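Side-chain contacts in nitrosopumilus output domain-containing protein (Pyrococcus horikoshii, PDB 2P9X), which is of unknown function but binds zinc and belongs, as a small all-helical protein, to the Nitrosopumilus output domain family: residues S61-L64 with L65-I69; Q47-K50 with E51-K55. All blocks are in the same frame, centred on the assembly; numbering follows the deposited sequence.

Interaction 1: S61-L64 with L65-I69; sequences SARL and LEMVI
Arg63 and Glu66, three residues apart on one helix, form a salt bridge whose geometry is set by the folded arginine chain. From CB the chain turns about CB-CG and again about CG-CD (chi2 -69°, chi3 -67°), which curls the guanidinium back over the next turn. CD passes 3.4 Å from Glu66 OE1. Beyond it, NE donates to the backbone O of Val19 of the second subunit. NH1 makes the shortest link, 2.6 Å to Glu66 OE1; the oxygen lies nearly in the guanidinium plane, whereas NH1 stands above the carboxylate plane, the two flat groups being turned 71° against each other. NH2 turns to the backbone O of Glu18 of the second subunit and lies 3.8 Å from Met67 SD, which covers one face of the group. A long, multiply donating arginine suits a place where it serves a glutamate of its own helix and two carbonyls across a subunit boundary. Glu66 is extended beyond CG, and its other oxygen, OE2, accepts the backbone N of Leu86 and pairs with Lys50 NZ of helix 46-57. Met67 places CG 3.4 Å from Arg63 O, while Met67 N donates to that same oxygen (2.9 Å). Ser61 OG bonds to Ser61 OG of the second subunit, and Leu64 and Val68 pack there as well. Within the chain, small Ala62 faces helix 46-57, Leu65 and Ile69 meet Leu16 and Ile12 of helix 3-19, and Ile69 also touches Leu86 of helix 86-97.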
# COMPACT_ATOMS: atom_id res chain seq x y z
N SER A 61 -3.28 1.80 5.85
CA SER A 61 -2.51 0.72 6.43
C SER A 61 -1.87 1.14 7.75
O SER A 61 -1.82 0.35 8.70
CB SER A 61 -1.43 0.26 5.45
OG SER A 61 -0.73 -0.85 5.98
N ALA A 62 -1.39 2.38 7.82
CA ALA A 62 -0.76 2.88 9.04
C ALA A 62 -1.79 2.90 10.17
O ALA A 62 -1.48 2.54 11.31
CB ALA A 62 -0.21 4.29 8.82
N ARG A 63 -3.01 3.31 9.84
CA ARG A 63 -4.07 3.36 10.84
C ARG A 63 -4.38 1.96 11.36
O ARG A 63 -4.55 1.76 12.57
CB ARG A 63 -5.33 3.99 10.25
CG ARG A 63 -5.38 5.51 10.42
CD ARG A 63 -5.57 5.87 11.89
NE ARG A 63 -6.89 5.46 12.37
CZ ARG A 63 -7.14 5.04 13.60
NH1 ARG A 63 -6.17 4.96 14.51
NH2 ARG A 63 -8.38 4.70 13.94
N LEU A 64 -4.46 0.99 10.45
CA LEU A 64 -4.74 -0.40 10.83
C LEU A 64 -3.66 -0.90 11.79
O LEU A 64 -3.97 -1.54 12.79
CB LEU A 64 -4.82 -1.29 9.58
CG LEU A 64 -6.09 -1.12 8.73
CD1 LEU A 64 -5.95 -1.87 7.41
CD2 LEU A 64 -7.29 -1.66 9.50
N LEU A 65 -2.39 -0.62 11.48
CA LEU A 65 -1.30 -1.05 12.36
C LEU A 65 -1.44 -0.38 13.73
O LEU A 65 -1.25 -1.01 14.77
CB LEU A 65 0.06 -0.69 11.74
CG LEU A 65 1.26 -1.06 12.62
CD1 LEU A 65 1.31 -2.56 12.85
CD2 LEU A 65 2.54 -0.58 11.94
N GLU A 66 -1.79 0.90 13.72
CA GLU A 66 -1.96 1.64 14.97
C GLU A 66 -3.03 0.96 15.82
O GLU A 66 -2.83 0.70 17.01
CB GLU A 66 -2.37 3.09 14.68
CG GLU A 66 -2.39 4.00 15.90
CD GLU A 66 -2.75 5.44 15.55
OE1 GLU A 66 -3.64 5.66 14.71
OE2 GLU A 66 -2.14 6.35 16.14
N MET A 67 -4.17 0.65 15.20
CA MET A 67 -5.26 -0.01 15.91
C MET A 67 -4.82 -1.35 16.49
O MET A 67 -5.15 -1.68 17.63
CB MET A 67 -6.44 -0.20 14.97
CG MET A 67 -7.16 1.10 14.67
SD MET A 67 -8.27 0.98 13.26
CE MET A 67 -9.58 -0.02 13.95
N VAL A 68 -4.07 -2.11 15.70
CA VAL A 68 -3.59 -3.41 16.14
C VAL A 68 -2.60 -3.25 17.31
O VAL A 68 -2.68 -4.00 18.28
CB VAL A 68 -2.92 -4.17 14.98
CG1 VAL A 68 -2.18 -5.38 15.50
CG2 VAL A 68 -3.99 -4.60 13.97
N ILE A 69 -1.70 -2.28 17.23
CA ILE A 69 -0.74 -2.07 18.31
C ILE A 69 -1.45 -1.71 19.61
O ILE A 69 -1.12 -2.25 20.67
CB ILE A 69 0.27 -0.94 17.96
CG1 ILE A 69 1.18 -1.40 16.82
CG2 ILE A 69 1.09 -0.58 19.20
CD1 ILE A 69 2.06 -0.29 16.26

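Interaction 2: Q47-K50 with E51-K55; sequences QKFK and EAVSK
Ala52 N donates to Lys48 O at 2.9 Å, the shortest polar bond joining 47-50 to 51-55. Its neighbours continue the i to i+4 ladder: Glu51 N to Gln47 O, Val53 N to Phe49 O and Ser54 N to Lys50 O, each 3.0 Å long. The side chains of Phe49 and Val53 then meet on the buried side. With CG anti to the backbone N (chi1 174°), the Phe49 ring stands out from the helix and turns one face to Val53, whose CG2, beside its own backbone N, points back at it in a CH-pi contact. CG2 lies 4.0 Å from the ring centroid, displaced toward the rim, with its closest approach to the ring at Phe49 CE2, 3.8 Å away; it also comes within 3.2 Å of Phe49 O. Both belong to the apolar side of helix 46-57, an amphipathic helix that turns this side into the helical bundle: the large ring reaches Leu31 of helix 23-35, Leu41 and Ala42 of helix 41-44 and Leu86 of helix 86-97, while the small Ala52 lets the helix come close to Leu31 and Leu35. The other side is charged. Glu51 is extended beyond CG and offers OE2 to Lys55 NZ at 2.8 Å, a salt bridge spanning one turn in which the ammonium comes from above the carboxylate plane. Lys48 NZ lies 4.5 Å from Glu51 OE1, too far for a salt bridge, although the opposite charges probably attract each other. Backbone hydrogen bonds from Lys55 reach the third subunit.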
# COMPACT_ATOMS: atom_id res chain seq x y z
N GLN A 47 4.70 10.06 16.80
CA GLN A 47 4.21 10.79 15.63
C GLN A 47 5.09 10.51 14.41
O GLN A 47 4.59 10.29 13.31
CB GLN A 47 4.16 12.30 15.91
CG GLN A 47 3.80 13.12 14.68
CD GLN A 47 3.60 14.60 14.99
OE1 GLN A 47 3.52 15.43 14.08
NE2 GLN A 47 3.50 14.94 16.27
N LYS A 48 6.41 10.50 14.61
CA LYS A 48 7.34 10.25 13.51
C LYS A 48 7.20 8.80 13.03
O LYS A 48 7.29 8.52 11.83
CB LYS A 48 8.77 10.53 13.95
CG LYS A 48 9.80 10.44 12.82
CD LYS A 48 11.15 10.98 13.25
CE LYS A 48 11.07 12.46 13.60
NZ LYS A 48 10.56 13.28 12.46
N PHE A 49 6.99 7.89 13.97
CA PHE A 49 6.84 6.48 13.63
C PHE A 49 5.58 6.31 12.78
O PHE A 49 5.59 5.63 11.75
CB PHE A 49 6.74 5.63 14.91
CG PHE A 49 6.45 4.18 14.67
CD1 PHE A 49 7.48 3.27 14.43
CD2 PHE A 49 5.14 3.71 14.68
CE1 PHE A 49 7.21 1.93 14.20
CE2 PHE A 49 4.86 2.35 14.45
CZ PHE A 49 5.90 1.46 14.21
N LYS A 50 4.49 6.95 13.20
CA LYS A 50 3.24 6.87 12.45
C LYS A 50 3.43 7.43 11.05
O LYS A 50 2.97 6.84 10.06
CB LYS A 50 2.13 7.63 13.18
CG LYS A 50 1.49 6.81 14.29
CD LYS A 50 0.46 7.61 15.07
CE LYS A 50 -0.37 8.50 14.17
NZ LYS A 50 -1.78 8.64 14.66
N GLU A 51 4.11 8.57 10.96
CA GLU A 51 4.37 9.21 9.68
C GLU A 51 5.17 8.26 8.78
O GLU A 51 4.88 8.13 7.60
CB GLU A 51 5.17 10.51 9.89
CG GLU A 51 5.60 11.19 8.60
CD GLU A 51 6.53 12.37 8.83
OE1 GLU A 51 6.85 12.67 10.00
OE2 GLU A 51 6.96 12.99 7.83
N ALA A 52 6.18 7.60 9.36
CA ALA A 52 7.02 6.68 8.60
C ALA A 52 6.25 5.49 8.05
O ALA A 52 6.46 5.09 6.91
CB ALA A 52 8.18 6.19 9.47
N VAL A 53 5.38 4.90 8.86
CA VAL A 53 4.60 3.76 8.39
C VAL A 53 3.65 4.22 7.29
O VAL A 53 3.40 3.49 6.33
CB VAL A 53 3.79 3.12 9.54
CG1 VAL A 53 2.99 1.93 9.03
CG2 VAL A 53 4.74 2.70 10.66
N SER A 54 3.11 5.43 7.42
CA SER A 54 2.20 5.96 6.42
C SER A 54 2.95 6.13 5.10
O SER A 54 2.39 5.91 4.03
CB SER A 54 1.62 7.30 6.86
OG SER A 54 0.63 7.75 5.94
N LYS A 55 4.22 6.51 5.17
CA LYS A 55 5.00 6.67 3.95
C LYS A 55 5.29 5.33 3.28
O LYS A 55 5.48 5.25 2.07
CB LYS A 55 6.31 7.41 4.24
CG LYS A 55 6.12 8.92 4.27
CD LYS A 55 7.32 9.64 4.86
CE LYS A 55 7.07 11.14 4.89
NZ LYS A 55 8.18 11.87 5.56

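In the fold
Interactions 1 and 2 lie on successive helices, 59-76 and 46-57, with centres about 11 Å apart, and they touch directly. Lys50 NZ reaches Glu66 OE2 at 2.7 Å, a salt bridge that joins the two helices and gives OE2, already bonded to Leu86 N, a second partner. Apolar packing adds to it: Val53 CG1 lies 3.9 Å from both Leu65 CD2 and Ala62 CA. Two residues of the same chain known to bind zinc, though not carrying it in this model, are near: the side chain of Glu18 is about 6 Å from that of Val68 in interaction 1, and that of Glu28 about 8 Å from that of Phe49 in interaction 2.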